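Local coordinates for protein tryptophan--tRNA ligase (PDB 3A04) that catalyses the ATP-dependent attachment of L-tryptophan to tRNA(Trp), releasing AMP and diphosphate, as a class I aminoacyl-tRNA synthetase, at residues 105-110 / 147-152; 156-161 / 192-197; 198-203 / 236-241; 93-98 / 139-144. One frame throughout, in Å; residues are numbered along the deposited sequence. Where two conformers were deposited one is given.

Contact 1 (105-110 / 147-152)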
loop_
_atom_site.group_PDB
_atom_site.type_symbol
_atom_site.label_atom_id
_atom_site.label_comp_id
_atom_site.label_asym_id
_atom_site.label_seq_id
_atom_site.Cartn_x
_atom_site.Cartn_y
_atom_site.Cartn_z
ATOM N N PHE A 105 12.996 11.528 13.406
ATOM C CA PHE A 105 11.728 11.227 12.792
ATOM C C PHE A 105 11.056 10.224 13.690
ATOM O O PHE A 105 11.650 9.212 14.067
ATOM C CB PHE A 105 11.926 10.562 11.397
ATOM C CG PHE A 105 12.450 11.525 10.335
ATOM C CD1 PHE A 105 13.789 11.749 10.174
ATOM C CD2 PHE A 105 11.526 12.249 9.524
ATOM C CE1 PHE A 105 14.257 12.627 9.158
ATOM C CE2 PHE A 105 11.973 13.143 8.505
ATOM C CZ PHE A 105 13.364 13.308 8.341
ATOM N N VAL A 106 9.783 10.468 13.964
ATOM C CA VAL A 106 8.990 9.547 14.762
ATOM C C VAL A 106 7.754 9.151 13.975
ATOM O O VAL A 106 6.886 9.989 13.681
ATOM C CB VAL A 106 8.547 10.191 16.108
ATOM C CG1 VAL A 106 7.661 9.150 16.860
ATOM C CG2 VAL A 106 9.812 10.484 16.987
ATOM N N ALA A 107 7.663 7.870 13.624
ATOM C CA ALA A 107 6.495 7.417 12.888
ATOM C C ALA A 107 5.455 6.897 13.899
ATOM O O ALA A 107 5.801 6.151 14.827
ATOM C CB ALA A 107 6.885 6.261 11.930
ATOM N N ILE A 108 4.199 7.284 13.693
ATOM C CA ILE A 108 3.063 6.667 14.339
ATOM C C ILE A 108 2.452 5.622 13.457
ATOM O O ILE A 108 1.909 5.918 12.366
ATOM C CB ILE A 108 2.019 7.753 14.721
ATOM C CG1 ILE A 108 2.676 8.894 15.522
ATOM C CG2 ILE A 108 0.754 7.097 15.336
ATOM C CD1 ILE A 108 3.179 8.515 17.037
ATOM N N ALA A 109 2.494 4.368 13.933
ATOM C CA ALA A 109 1.954 3.222 13.182
ATOM C C ALA A 109 0.482 3.052 13.184
ATOM O O ALA A 109 0.010 1.977 13.512
ATOM C CB ALA A 109 2.709 1.881 13.661
ATOM N N ASP A 110 -0.291 4.119 12.819
ATOM C CA ASP A 110 -1.739 4.041 12.873
ATOM C C ASP A 110 -2.371 3.186 11.780
ATOM O O ASP A 110 -3.474 2.673 11.969
ATOM C CB ASP A 110 -2.384 5.487 12.830
ATOM C CG ASP A 110 -2.261 6.159 11.440
ATOM O OD1 ASP A 110 -1.149 6.161 10.823
ATOM O OD2 ASP A 110 -3.272 6.794 10.957
ATOM N N GLU A 147 10.309 15.438 13.733
ATOM C CA GLU A 147 9.253 15.299 12.685
ATOM C C GLU A 147 8.371 14.119 13.013
ATOM O O GLU A 147 8.777 12.952 12.816
ATOM C CB GLU A 147 9.939 15.185 11.330
ATOM C CG GLU A 147 8.923 15.146 10.097
ATOM C CD GLU A 147 9.561 15.643 8.792
ATOM O OE1 GLU A 147 10.442 16.586 8.817
ATOM O OE2 GLU A 147 9.189 15.078 7.727
ATOM N N PHE A 148 7.182 14.361 13.556
ATOM C CA PHE A 148 6.243 13.268 13.864
ATOM C C PHE A 148 5.327 13.121 12.643
ATOM O O PHE A 148 4.939 14.147 12.074
ATOM C CB PHE A 148 5.319 13.654 15.019
ATOM C CG PHE A 148 6.069 13.908 16.363
ATOM C CD1 PHE A 148 6.348 12.845 17.215
ATOM C CD2 PHE A 148 6.474 15.191 16.725
ATOM C CE1 PHE A 148 7.025 13.043 18.463
ATOM C CE2 PHE A 148 7.144 15.416 18.008
ATOM C CZ PHE A 148 7.402 14.331 18.838
ATOM N N TYR A 149 4.862 11.876 12.354
ATOM C CA TYR A 149 3.911 11.697 11.286
ATOM C C TYR A 149 3.137 10.459 11.464
ATOM O O TYR A 149 3.605 9.515 12.193
ATOM C CB TYR A 149 4.626 11.726 9.908
ATOM C CG TYR A 149 5.427 10.476 9.622
ATOM C CD1 TYR A 149 4.816 9.341 9.031
ATOM C CD2 TYR A 149 6.775 10.435 9.988
ATOM C CE1 TYR A 149 5.609 8.143 8.743
ATOM C CE2 TYR A 149 7.600 9.268 9.747
ATOM C CZ TYR A 149 6.964 8.146 9.109
ATOM O OH TYR A 149 7.665 6.983 8.900
ATOM N N PHE A 150 2.005 10.387 10.743
ATOM C CA PHE A 150 1.141 9.204 10.736
ATOM C C PHE A 150 1.385 8.461 9.413
ATOM O O PHE A 150 1.488 9.128 8.370
ATOM C CB PHE A 150 -0.345 9.570 10.745
ATOM C CG PHE A 150 -0.798 10.205 12.021
ATOM C CD1 PHE A 150 -1.216 9.423 13.093
ATOM C CD2 PHE A 150 -0.796 11.594 12.167
ATOM C CE1 PHE A 150 -1.679 10.060 14.332
ATOM C CE2 PHE A 150 -1.240 12.213 13.428
ATOM C CZ PHE A 150 -1.659 11.453 14.442
ATOM N N GLN A 151 1.515 7.142 9.506
ATOM C CA GLN A 151 1.639 6.262 8.333
ATOM C C GLN A 151 0.492 6.547 7.338
ATOM O O GLN A 151 0.723 6.437 6.145
ATOM C CB GLN A 151 1.522 4.770 8.671
ATOM C CG GLN A 151 2.726 4.240 9.498
ATOM C CD GLN A 151 2.527 2.786 9.910
ATOM O OE1 GLN A 151 1.422 2.310 10.114
ATOM N NE2 GLN A 151 3.644 2.101 10.094
ATOM N N THR A 152 -0.670 6.954 7.819
ATOM C CA THR A 152 -1.806 7.082 6.937
ATOM C C THR A 152 -1.881 8.529 6.444
ATOM O O THR A 152 -2.862 8.900 5.776
ATOM C CB THR A 152 -3.181 6.715 7.567
ATOM O OG1 THR A 152 -3.443 7.596 8.661
ATOM C CG2 THR A 152 -3.276 5.212 8.014
#
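Strand residues Phe-105 to Ile-108 run parallel to Glu-147 to Phe-150, the short axes 4.7 Å apart at closest approach and 19° between them. Four backbone hydrogen bonds join them: Val-106 N to Glu-147 O, Tyr-149 N to Val-106 O, Ile-108 N to Tyr-149 O and Gln-151 N to Ile-108 O. Phe-105, Ala-107, Glu-147 and Tyr-149 share one face of the sheet. Tyr-149 CG sits between the backbone N and the carbonyl carbon (chi1 73°). The ring lies with one face over Ala-107, whose CA is 4.0 Å from the ring centroid in a CH-pi contact. Glu-147 runs alongside Phe-105; its OE2 meets the ring edge at CE2 (3.5 Å) and forms a salt bridge with Arg-154. On the other face Val-106 CB touches Phe-148 CD1 (3.6 Å), and Ile-108 CG2 touches Phe-150 CD1 (3.8 Å). Asp-110 OD1 accepts Thr-152 N at 3.1 Å through its syn lone pair. Its OD2 forms a salt bridge with Arg-121. An alanine in place of Asp-110 would probably leave Thr-152 N without this acceptor and lose the salt bridge. The pair forms the edge of the parallel part of the Rossmann-type sheet within this chain, joined by a beta-alpha-beta crossover. Helix 121-139 packs on Ile-108, Phe-148 and Phe-150, and strand 72-77 bonds to the far edge of 105-109.

Contact 2 (156-161 / 192-197)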
loop_
_atom_site.group_PDB
_atom_site.type_symbol
_atom_site.label_atom_id
_atom_site.label_comp_id
_atom_site.label_asym_id
_atom_site.label_seq_id
_atom_site.Cartn_x
_atom_site.Cartn_y
_atom_site.Cartn_z
ATOM N N THR A 156 2.492 11.112 -1.033
ATOM C CA THR A 156 2.712 10.287 -2.224
ATOM C C THR A 156 4.042 9.587 -2.334
ATOM O O THR A 156 4.063 8.400 -2.609
ATOM C CB THR A 156 2.355 11.112 -3.527
ATOM O OG1 THR A 156 0.966 11.407 -3.450
ATOM C CG2 THR A 156 2.563 10.207 -4.785
ATOM N N PRO A 157 5.156 10.308 -2.155
ATOM C CA PRO A 157 6.434 9.607 -2.380
ATOM C C PRO A 157 6.671 8.422 -1.392
ATOM O O PRO A 157 7.275 7.362 -1.753
ATOM C CB PRO A 157 7.512 10.724 -2.208
ATOM C CG PRO A 157 6.777 12.015 -2.075
ATOM C CD PRO A 157 5.306 11.747 -1.838
ATOM N N TYR A 158 6.176 8.578 -0.163
ATOM C CA TYR A 158 6.335 7.541 0.890
ATOM C C TYR A 158 5.494 6.379 0.469
ATOM O O TYR A 158 5.867 5.261 0.510
ATOM C CB TYR A 158 5.709 8.106 2.189
ATOM C CG TYR A 158 5.391 7.141 3.297
ATOM C CD1 TYR A 158 6.385 6.757 4.197
ATOM C CD2 TYR A 158 4.094 6.769 3.564
ATOM C CE1 TYR A 158 6.083 5.929 5.280
ATOM C CE2 TYR A 158 3.783 5.963 4.619
ATOM C CZ TYR A 158 4.744 5.603 5.506
ATOM O OH TYR A 158 4.365 4.807 6.561
ATOM N N PHE A 159 4.289 6.633 0.043
ATOM C CA PHE A 159 3.457 5.517 -0.315
ATOM C C PHE A 159 3.931 4.859 -1.628
ATOM O O PHE A 159 3.794 3.690 -1.790
ATOM C CB PHE A 159 1.860 5.702 -0.455
ATOM C CG PHE A 159 1.098 4.378 -0.371
ATOM C CD1 PHE A 159 0.928 3.713 0.820
ATOM C CD2 PHE A 159 0.540 3.793 -1.495
ATOM C CE1 PHE A 159 0.261 2.527 0.854
ATOM C CE2 PHE A 159 -0.137 2.600 -1.400
ATOM C CZ PHE A 159 -0.244 1.999 -0.241
ATOM N N ARG A 160 4.475 5.628 -2.539
ATOM C CA ARG A 160 5.017 4.998 -3.757
ATOM C C ARG A 160 6.107 3.975 -3.411
ATOM O O ARG A 160 6.235 2.931 -4.061
ATOM C CB ARG A 160 5.604 6.070 -4.667
ATOM C CG ARG A 160 5.977 5.492 -6.058
ATOM C CD ARG A 160 6.475 6.621 -7.005
ATOM N NE ARG A 160 5.576 7.736 -7.121
ATOM C CZ ARG A 160 5.959 9.007 -7.148
ATOM N NH1 ARG A 160 7.238 9.323 -7.051
ATOM N NH2 ARG A 160 5.053 9.952 -7.292
ATOM N N LEU A 161 6.905 4.211 -2.352
ATOM C CA LEU A 161 7.871 3.187 -2.062
ATOM C C LEU A 161 7.209 1.888 -1.685
ATOM O O LEU A 161 7.761 0.822 -1.962
ATOM C CB LEU A 161 8.800 3.613 -0.837
ATOM C CG LEU A 161 9.764 4.792 -1.123
ATOM C CD1 LEU A 161 10.400 5.228 0.224
ATOM C CD2 LEU A 161 10.831 4.278 -2.114
ATOM N N GLN A 192 6.505 -0.552 7.204
ATOM C CA GLN A 192 7.571 -0.326 8.140
ATOM C C GLN A 192 8.868 -0.118 7.425
ATOM O O GLN A 192 9.712 0.622 7.917
ATOM C CB GLN A 192 7.607 -1.548 9.106
ATOM C CG GLN A 192 8.007 -1.279 10.444
ATOM C CD GLN A 192 8.376 -2.585 11.225
ATOM O OE1 GLN A 192 9.260 -2.570 12.130
ATOM N NE2 GLN A 192 7.721 -3.703 10.852
ATOM N N ALA A 193 9.114 -0.823 6.303
ATOM C CA ALA A 193 10.373 -0.573 5.569
ATOM C C ALA A 193 10.317 0.873 5.021
ATOM O O ALA A 193 11.340 1.538 4.949
ATOM C CB ALA A 193 10.484 -1.553 4.370
ATOM N N ALA A 194 9.154 1.272 4.455
ATOM C CA ALA A 194 9.026 2.678 4.004
ATOM C C ALA A 194 9.244 3.688 5.106
ATOM O O ALA A 194 9.835 4.790 4.877
ATOM C CB ALA A 194 7.638 2.883 3.326
ATOM N N ASP A 195 8.720 3.412 6.300
ATOM C CA ASP A 195 9.013 4.339 7.441
ATOM C C ASP A 195 10.545 4.595 7.540
ATOM O O ASP A 195 10.995 5.733 7.658
ATOM C CB ASP A 195 8.506 3.733 8.784
ATOM C CG ASP A 195 6.985 3.788 8.899
ATOM O OD1 ASP A 195 6.365 4.701 8.264
ATOM O OD2 ASP A 195 6.388 2.900 9.549
ATOM N N ILE A 196 11.349 3.530 7.513
ATOM C CA ILE A 196 12.818 3.706 7.597
ATOM C C ILE A 196 13.435 4.414 6.381
ATOM O O ILE A 196 14.241 5.362 6.513
ATOM C CB ILE A 196 13.485 2.315 7.809
ATOM C CG1 ILE A 196 12.965 1.747 9.148
ATOM C CG2 ILE A 196 15.030 2.427 7.695
ATOM C CD1 ILE A 196 13.168 0.164 9.340
ATOM N N LEU A 197 13.069 3.967 5.188
ATOM C CA LEU A 197 13.783 4.396 3.981
ATOM C C LEU A 197 13.262 5.707 3.432
ATOM O O LEU A 197 13.989 6.327 2.725
ATOM C CB LEU A 197 13.598 3.297 2.912
ATOM C CG LEU A 197 14.346 2.007 3.309
ATOM C CD1 LEU A 197 13.955 0.887 2.383
ATOM C CD2 LEU A 197 15.903 2.133 3.376
#
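Tyr-158 reaches from one helix to Asp-195 on another, and its OH donates to Asp-195 OD1 at 2.6 Å. The short helix axes pass 9.2 Å apart, with 130° between their directions. CG of Tyr-158 is anti to the backbone N (chi1 163°), beside the carbonyl carbon. The ring then carries its hydroxyl across to the second helix. OD1 lies at the ring edge, near its plane, and is also 3.2 Å from Tyr-158 CE1. The CB bond of Asp-195 points away from helix 156-161. Its CG is anti to the carbonyl carbon, beside the backbone N, and the carboxylate comes back to the phenol. The hydroxyl meets OD1 on the syn side, 31° out of the carboxylate plane. The helices come close at Ala-194, whose CA is 6.2 Å from Leu-161 CA; its small side chain is consistent with this. The Ala-194 CB touches Tyr-158 CE1 at 3.9 Å and lies 4.4 Å from Leu-161 CB. Leu-161 extends its CD1 to within 4.3 Å of the backbone C of Leu-197. Arg-160 NE of the same helix bonds to Thr-152 O of the second subunit, and Phe-159 meets Phe-159 of that subunit, as befits the dimers of tryptophanyl and tyrosyl synthetases. Asp-195 has further partners. Tyr-149 OH bonds to OD1 and Gln-151 NE2 to OD2. Three side chains thus grip a buried carboxylate and fix its rotation, while the rest of the helix contact is apolar.

Contact 3 (198-203 / 236-241)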
loop_
_atom_site.group_PDB
_atom_site.type_symbol
_atom_site.label_atom_id
_atom_site.label_comp_id
_atom_site.label_asym_id
_atom_site.label_seq_id
_atom_site.Cartn_x
_atom_site.Cartn_y
_atom_site.Cartn_z
ATOM N N HIS A 198 11.990 6.121 3.672
ATOM C CA HIS A 198 11.433 7.267 2.931
ATOM C C HIS A 198 12.172 8.561 3.284
ATOM O O HIS A 198 12.155 9.499 2.520
ATOM C CB HIS A 198 9.919 7.504 3.218
ATOM C CG HIS A 198 9.639 8.182 4.537
ATOM N ND1 HIS A 198 9.815 7.557 5.756
ATOM C CD2 HIS A 198 9.189 9.449 4.820
ATOM C CE1 HIS A 198 9.471 8.391 6.737
ATOM N NE2 HIS A 198 9.119 9.553 6.199
ATOM N N VAL A 199 12.804 8.629 4.464
ATOM C CA VAL A 199 13.493 9.878 4.847
ATOM C C VAL A 199 14.683 10.236 3.941
ATOM O O VAL A 199 15.145 11.401 3.885
ATOM C CB VAL A 199 13.987 9.842 6.356
ATOM C CG1 VAL A 199 12.813 9.556 7.245
ATOM C CG2 VAL A 199 15.209 8.871 6.571
ATOM N N GLN A 200 15.121 9.234 3.198
ATOM C CA GLN A 200 16.161 9.402 2.174
ATOM C C GLN A 200 15.686 10.107 0.894
ATOM O O GLN A 200 16.500 10.615 0.136
ATOM C CB GLN A 200 16.656 8.011 1.783
ATOM C CG GLN A 200 17.279 7.271 2.956
ATOM C CD GLN A 200 18.040 6.022 2.430
ATOM O OE1 GLN A 200 18.836 6.105 1.476
ATOM N NE2 GLN A 200 17.909 4.967 3.104
ATOM N N LEU A 201 14.383 10.163 0.659
ATOM C CA LEU A 201 13.884 10.922 -0.507
ATOM C C LEU A 201 13.994 12.418 -0.323
ATOM O O LEU A 201 13.776 12.916 0.781
ATOM C CB LEU A 201 12.405 10.580 -0.768
ATOM C CG LEU A 201 12.073 9.044 -0.885
ATOM C CD1 LEU A 201 10.527 8.830 -0.889
ATOM C CD2 LEU A 201 12.770 8.441 -2.174
ATOM N N ASP A 202 14.223 13.151 -1.421
ATOM C CA ASP A 202 14.350 14.580 -1.355
ATOM C C ASP A 202 13.112 15.204 -0.769
ATOM O O ASP A 202 13.231 16.143 -0.014
ATOM C CB ASP A 202 14.624 15.116 -2.765
ATOM C CG ASP A 202 15.986 14.584 -3.267
ATOM O OD1 ASP A 202 16.915 14.396 -2.410
ATOM O OD2 ASP A 202 16.082 14.272 -4.450
ATOM N N GLU A 203 11.923 14.671 -1.078
ATOM C CA GLU A 203 10.710 15.225 -0.495
ATOM C C GLU A 203 10.628 15.249 1.030
ATOM O O GLU A 203 9.815 16.005 1.598
ATOM C CB GLU A 203 9.492 14.466 -0.972
ATOM C CG GLU A 203 9.253 14.690 -2.491
ATOM C CD GLU A 203 9.850 13.587 -3.366
ATOM O OE1 GLU A 203 10.781 12.867 -2.946
ATOM O OE2 GLU A 203 9.420 13.434 -4.553
ATOM N N VAL A 236 15.188 3.834 -7.387
ATOM C CA VAL A 236 15.455 4.981 -6.579
ATOM C C VAL A 236 16.661 4.540 -5.702
ATOM O O VAL A 236 16.749 3.399 -5.196
ATOM C CB VAL A 236 14.168 5.412 -5.726
ATOM C CG1 VAL A 236 13.888 4.412 -4.740
ATOM C CG2 VAL A 236 14.440 6.705 -4.942
ATOM N N GLU A 237 17.614 5.445 -5.562
ATOM C CA GLU A 237 18.890 5.082 -4.944
ATOM C C GLU A 237 18.756 5.277 -3.396
ATOM O O GLU A 237 18.511 6.406 -2.903
ATOM C CB GLU A 237 20.006 6.000 -5.531
ATOM C CG GLU A 237 20.265 5.759 -7.090
ATOM C CD GLU A 237 20.191 4.269 -7.519
ATOM O OE1 GLU A 237 21.060 3.474 -7.119
ATOM O OE2 GLU A 237 19.247 3.878 -8.275
ATOM N N LEU A 238 18.867 4.184 -2.676
ATOM C CA LEU A 238 18.668 4.156 -1.215
ATOM C C LEU A 238 19.878 3.545 -0.583
ATOM O O LEU A 238 20.453 2.596 -1.095
ATOM C CB LEU A 238 17.431 3.333 -0.861
ATOM C CG LEU A 238 16.107 3.863 -1.447
ATOM C CD1 LEU A 238 14.959 2.824 -1.349
ATOM C CD2 LEU A 238 15.696 5.248 -0.818
ATOM N N GLU A 239 20.272 4.092 0.554
ATOM C CA GLU A 239 21.314 3.502 1.359
ATOM C C GLU A 239 20.701 2.506 2.382
ATOM O O GLU A 239 19.549 2.694 2.944
ATOM C CB GLU A 239 22.167 4.625 2.028
ATOM C CG GLU A 239 23.193 4.040 3.143
ATOM C CD GLU A 239 24.334 4.992 3.625
ATOM O OE1 GLU A 239 25.149 5.316 2.724
ATOM O OE2 GLU A 239 24.454 5.379 4.891
ATOM N N ARG A 240 21.471 1.454 2.666
ATOM C CA ARG A 240 21.095 0.489 3.687
ATOM C C ARG A 240 21.061 1.203 5.081
ATOM O O ARG A 240 21.985 1.938 5.418
ATOM C CB ARG A 240 22.130 -0.652 3.714
ATOM C CG ARG A 240 21.950 -1.590 2.493
ATOM C CD ARG A 240 22.948 -2.819 2.568
ATOM N NE ARG A 240 24.329 -2.368 2.482
ATOM C CZ ARG A 240 24.993 -2.031 1.363
ATOM N NH1 ARG A 240 24.421 -2.149 0.148
ATOM N NH2 ARG A 240 26.273 -1.608 1.463
ATOM N N PRO A 241 19.959 1.066 5.835
ATOM C CA PRO A 241 19.958 1.797 7.132
ATOM C C PRO A 241 20.879 1.172 8.166
ATOM O O PRO A 241 20.992 -0.044 8.242
ATOM C CB PRO A 241 18.501 1.660 7.618
ATOM C CG PRO A 241 17.970 0.364 6.820
ATOM C CD PRO A 241 18.628 0.592 5.449
HETATM O O HOH W 1 19.983 7.825 -0.484
#
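The side-chain amide of Gln-200 is paired edge-on with the backbone of Glu-239. Glu-239 N donates to Gln-200 OE1 at 2.6 Å, in the carbonyl plane and on a lone pair. Gln-200 NE2 donates to Glu-239 O at 2.8 Å, again in the carbonyl plane and on a lone pair. Both bonds are nearly straight, so one flat group reads the N-H and the C=O of a single residue. A water also donates to OE1 (2.8 Å) and to Glu-237 O. Beside the contact, Tyr-158 and Tyr-204 meet the His-198 ring edge-to-face. Gln-200 CG is anti to the carbonyl carbon (chi1 -62°), and the extended chain carries the amide across to Glu-239. Its CB rests on Leu-238 CD2 at 3.9 Å. Leu-201 and Val-236 cross at about a right angle, with CD2 of the first 3.7 Å from CG2 of the second. Phe-372 of the second subunit packs on both. A leucine in place of Gln-200 would probably leave Glu-239 N and O without these mates and the water without one of its acceptors. The segments lie in the connections that precede strands 210-215 and 242-246. These strands are parallel neighbours, linked through helix 219-231 in the beta-alpha-beta manner of the Rossmann-type class I synthetase domain.

Contact 4 (93-98 / 139-144)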
loop_
_atom_site.group_PDB
_atom_site.type_symbol
_atom_site.label_atom_id
_atom_site.label_comp_id
_atom_site.label_asym_id
_atom_site.label_seq_id
_atom_site.Cartn_x
_atom_site.Cartn_y
_atom_site.Cartn_z
ATOM N N GLN A 93 17.087 7.438 23.897
ATOM C CA GLN A 93 18.129 7.337 22.809
ATOM C C GLN A 93 17.850 8.386 21.702
ATOM O O GLN A 93 18.742 8.987 21.214
ATOM C CB GLN A 93 18.061 5.932 22.179
ATOM C CG GLN A 93 18.443 4.876 23.195
ATOM C CD GLN A 93 18.374 3.506 22.655
ATOM O OE1 GLN A 93 19.082 3.171 21.711
ATOM N NE2 GLN A 93 17.464 2.688 23.203
ATOM N N LEU A 94 16.596 8.620 21.314
ATOM C CA LEU A 94 16.339 9.775 20.421
ATOM C C LEU A 94 16.758 11.113 20.930
ATOM O O LEU A 94 17.300 11.927 20.152
ATOM C CB LEU A 94 14.856 9.882 19.982
ATOM C CG LEU A 94 14.150 8.580 19.597
ATOM C CD1 LEU A 94 12.618 8.861 19.329
ATOM C CD2 LEU A 94 14.839 8.002 18.330
ATOM N N ILE A 95 16.511 11.382 22.228
ATOM C CA ILE A 95 16.855 12.717 22.764
ATOM C C ILE A 95 18.347 12.881 22.776
ATOM O O ILE A 95 18.878 13.910 22.414
ATOM C CB ILE A 95 16.300 12.885 24.245
ATOM C CG1 ILE A 95 14.754 12.946 24.137
ATOM C CG2 ILE A 95 16.858 14.145 24.926
ATOM C CD1 ILE A 95 13.977 12.892 25.501
ATOM N N TYR A 96 19.055 11.867 23.191
ATOM C CA TYR A 96 20.521 11.985 23.122
ATOM C C TYR A 96 20.973 12.355 21.671
ATOM O O TYR A 96 21.747 13.289 21.431
ATOM C CB TYR A 96 21.139 10.615 23.571
ATOM C CG TYR A 96 22.613 10.503 23.217
ATOM C CD1 TYR A 96 23.603 11.091 24.041
ATOM C CD2 TYR A 96 23.031 9.771 22.054
ATOM C CE1 TYR A 96 24.991 10.978 23.711
ATOM C CE2 TYR A 96 24.405 9.712 21.706
ATOM C CZ TYR A 96 25.381 10.302 22.561
ATOM O OH TYR A 96 26.759 10.248 22.222
ATOM N N LEU A 97 20.514 11.566 20.699
ATOM C CA LEU A 97 20.935 11.838 19.332
ATOM C C LEU A 97 20.460 13.219 18.927
ATOM O O LEU A 97 21.199 13.907 18.293
ATOM C CB LEU A 97 20.410 10.720 18.367
ATOM C CG LEU A 97 20.987 9.320 18.760
ATOM C CD1 LEU A 97 20.222 8.205 18.047
ATOM C CD2 LEU A 97 22.490 9.193 18.306
ATOM N N GLN A 98 19.247 13.635 19.294
ATOM C CA GLN A 98 18.789 14.952 18.880
ATOM C C GLN A 98 19.701 16.062 19.449
ATOM O O GLN A 98 20.043 17.016 18.725
ATOM C CB GLN A 98 17.370 15.204 19.347
ATOM C CG GLN A 98 16.761 16.528 18.872
ATOM C CD GLN A 98 15.277 16.519 19.085
ATOM O OE1 GLN A 98 14.813 16.615 20.207
ATOM N NE2 GLN A 98 14.499 16.380 18.003
ATOM N N LEU A 139 9.204 14.273 27.950
ATOM C CA LEU A 139 10.521 13.705 28.199
ATOM C C LEU A 139 11.674 14.539 27.747
ATOM O O LEU A 139 12.769 14.329 28.229
ATOM C CB LEU A 139 10.680 12.279 27.587
ATOM C CG LEU A 139 10.051 11.074 28.280
ATOM C CD1 LEU A 139 10.178 9.802 27.393
ATOM C CD2 LEU A 139 10.631 10.763 29.776
ATOM N N GLY A 140 11.478 15.406 26.753
ATOM C CA GLY A 140 12.498 16.324 26.329
ATOM C C GLY A 140 12.759 16.301 24.826
ATOM O O GLY A 140 13.702 16.919 24.360
ATOM N N LEU A 141 11.968 15.521 24.085
ATOM C CA LEU A 141 12.080 15.521 22.623
ATOM C C LEU A 141 11.597 16.892 22.123
ATOM O O LEU A 141 10.611 17.426 22.626
ATOM C CB LEU A 141 11.269 14.359 22.003
ATOM C CG LEU A 141 11.778 13.712 20.710
ATOM C CD1 LEU A 141 13.307 13.332 20.679
ATOM C CD2 LEU A 141 10.858 12.473 20.269
ATOM N N ASP A 142 12.351 17.526 21.261
ATOM C CA ASP A 142 12.061 18.908 20.877
ATOM C C ASP A 142 10.800 19.034 19.987
ATOM O O ASP A 142 10.769 18.442 18.888
ATOM C CB ASP A 142 13.273 19.399 20.125
ATOM C CG ASP A 142 13.140 20.895 19.622
ATOM O OD1 ASP A 142 12.045 21.439 19.483
ATOM O OD2 ASP A 142 14.176 21.448 19.239
ATOM N N PRO A 143 9.775 19.794 20.420
ATOM C CA PRO A 143 8.534 19.886 19.592
ATOM C C PRO A 143 8.725 20.550 18.237
ATOM O O PRO A 143 7.933 20.292 17.359
ATOM C CB PRO A 143 7.587 20.753 20.439
ATOM C CG PRO A 143 8.516 21.602 21.313
ATOM C CD PRO A 143 9.729 20.688 21.597
ATOM N N LYS A 144 9.724 21.411 18.093
ATOM C CA LYS A 144 9.937 22.182 16.879
ATOM C C LYS A 144 10.656 21.312 15.845
ATOM O O LYS A 144 10.192 21.230 14.687
ATOM C CB LYS A 144 10.791 23.444 17.139
ATOM C CG LYS A 144 10.854 24.448 15.947
ATOM C CD LYS A 144 12.029 25.460 16.069
ATOM C CE LYS A 144 12.025 26.486 14.914
ATOM N NZ LYS A 144 12.239 25.886 13.518
HETATM O O HOH W 2 15.950 17.050 22.645
#
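Gln-98 stretches from its helix to Asp-142 in the facing loop. Its CB bond points toward the loop, and CG is anti to the backbone N (chi1 -176°), continuing outward. CD comes to 3.7 Å from Asp-142 CB. At the tip OE1 accepts Asp-142 N at 2.8 Å, with the donor tilted 18° from the carbonyl plane. The same oxygen accepts a water (2.7 Å), and that water also donates to Gly-140 O. NE2 bonds to Thr-146 OG1. The planes of the amide and the Asp-142 carboxylate are 75° apart, and the side chains cross at about a right angle. The loop itself holds two standard motifs. Gly-140, with positive phi, ends helix 121-139 in a Schellman motif, and a CB there would press on the carbonyl O of Leu-139. Asp-142 OD1 then accepts Lys-144 N, an Asx turn. The facing helix, 85-99, begins within the HIGH region of the synthetase, and the contact lies toward its other end. One turn back from Gln-98, Ile-95 puts CD1 3.3 Å from Leu-139 O, and its CG1 meets Leu-141 CD1 at 3.8 Å. Leu-94 adds its CB to Leu-141 CD1 at 3.8 Å, the two side chains crossing at a slant. Leu-141 CD1 also lies 3.6 Å from Gln-98 OE1. Behind these leucines is strand 103-108, where Val-106 touches both Leu-94 and Leu-141.

In the fold
From the N terminus, helix 85-99 opens contact 4 and strand 103-108 opens contact 1. The chain then passes through helix 121-139, and segment 139-144 closes contact 4 before 147-152 closes contact 1, so these two cross. They meet where helix 85-99 and the 139-144 loop pack on strand 103-108. Contacts 2 and 3 follow in series. Contact 2 opens on helix 156-165 and closes at the end of helix 183-197, tying the two helices. Contact 3 opens directly after it and closes at 236-241, joining the connections before strands 210-215 and 242-246. Asp-195 and His-198 join contacts 2 and 3 to Tyr-149 of contact 1. Contacts 1 to 3 reach the second subunit; contact 4 does not.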